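Local coordinates for protein multicopper oxidase (Uncultured bacterium, PDB 4E9X) that probably couples the one-electron oxidation of phenol-like substrates to the four-electron reduction of dioxygen to water at its copper centres, as in laccases, at residues A[27-30]-A[34-37]. Residues are numbered along the deposited sequence; the frame is centred on the assembly and turned at random.
Sequences GFNG and GPLI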
# COMPACT_ATOMS: atom_id res chain seq x y z
N GLY A 27 -20.75 -5.12 -18.71
CA GLY A 27 -21.09 -3.80 -18.16
C GLY A 27 -22.48 -3.81 -17.59
O GLY A 27 -23.47 -4.21 -18.23
N PHE A 28 -22.62 -3.35 -16.36
CA PHE A 28 -23.92 -3.05 -15.79
C PHE A 28 -24.56 -1.96 -16.66
O PHE A 28 -23.94 -0.93 -16.94
CB PHE A 28 -23.76 -2.60 -14.34
CG PHE A 28 -23.32 -3.73 -13.40
CD1 PHE A 28 -24.15 -4.83 -13.21
CD2 PHE A 28 -22.11 -3.67 -12.75
CE1 PHE A 28 -23.79 -5.90 -12.38
CE2 PHE A 28 -21.77 -4.69 -11.89
CZ PHE A 28 -22.60 -5.81 -11.68
N ASN A 29 -25.78 -2.22 -17.13
CA ASN A 29 -26.49 -1.38 -18.08
C ASN A 29 -25.59 -1.09 -19.27
O ASN A 29 -25.72 -0.02 -19.90
CB ASN A 29 -27.01 -0.10 -17.44
CG ASN A 29 -28.19 -0.34 -16.52
OD1 ASN A 29 -28.59 -1.49 -16.28
ND2 ASN A 29 -28.77 0.73 -16.00
N GLY A 30 -24.70 -1.99 -19.64
CA GLY A 30 -23.90 -1.81 -20.83
C GLY A 30 -22.87 -0.70 -20.73
O GLY A 30 -22.44 -0.16 -21.74
N GLY A 34 -20.29 1.23 -14.04
CA GLY A 34 -21.72 0.99 -14.01
C GLY A 34 -22.45 2.28 -13.61
O GLY A 34 -21.86 3.30 -13.20
N PRO A 35 -23.79 2.24 -13.71
CA PRO A 35 -24.63 3.40 -13.34
C PRO A 35 -24.38 3.86 -11.91
O PRO A 35 -24.10 3.09 -10.98
CB PRO A 35 -26.05 2.86 -13.49
CG PRO A 35 -25.88 1.77 -14.50
CD PRO A 35 -24.59 1.06 -14.15
N LEU A 36 -24.46 5.18 -11.75
CA LEU A 36 -24.43 5.75 -10.43
C LEU A 36 -25.75 5.47 -9.72
O LEU A 36 -26.84 5.78 -10.25
CB LEU A 36 -24.26 7.28 -10.53
CG LEU A 36 -24.53 8.09 -9.24
CD1 LEU A 36 -23.50 7.80 -8.14
CD2 LEU A 36 -24.49 9.60 -9.59
N ILE A 37 -25.71 4.98 -8.49
CA ILE A 37 -26.90 4.86 -7.63
C ILE A 37 -26.68 5.84 -6.49
O ILE A 37 -25.67 5.78 -5.79
CB ILE A 37 -27.11 3.40 -7.15
CG1 ILE A 37 -27.26 2.44 -8.30
CG2 ILE A 37 -28.27 3.38 -6.16
CD1 ILE A 37 -27.27 0.95 -7.88
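Pro35 is the residue of 34-37 that meets both Phe28 and Asn29 of the turn at 27-30. The CG-CD edge of its ring makes the apolar contacts. Pro35 CD lies 3.8 Å from Phe28 CB, and Pro35 CG lies 3.7 Å from Asn29 CB. Phe28 CB also faces the bare backbone of Gly34, 4.1 Å from Gly34 CA. With chi1 at -69°, the phenyl ring of Phe28 swings beside its own backbone N and leaves Pro35 behind. The ring makes an edge-to-face contact with Tyr103, and the side chain of Phe28 comes within about 6 Å of a bound copper ion and touches Met118, a ligand of the copper site formed with His57, Cys105 and His112.

The turn is a type II beta turn from Gly27 to Gly30, closed by the hydrogen bond from Gly30 N to Gly27 O, 2.9 Å. It ends strand 21-28, and the chain then crosses to strand 36-40 in a different sheet of the cupredoxin-like domain. The three residues between the two segments form neither helix nor strand, and the contact is buried.

Polar groups of the turn also touch the proline ring. Phe28 O is 3.5 Å from Pro35 CD, a van der Waals approach. The Asn29 side chain runs aslant to Pro35 and meets it at the CG corner, with ND2 3.4 Å from Pro35 CG. Both ends of that amide have hydrogen-bond partners beyond the proline, OD1 accepting from Thr9 N and ND2 pairing with Asp309 OD1, which should hold the amide in one rotation. Gly34 O is hydrogen-bonded to the hydroxyl of Tyr297, and Pro35 O to that of Tyr103.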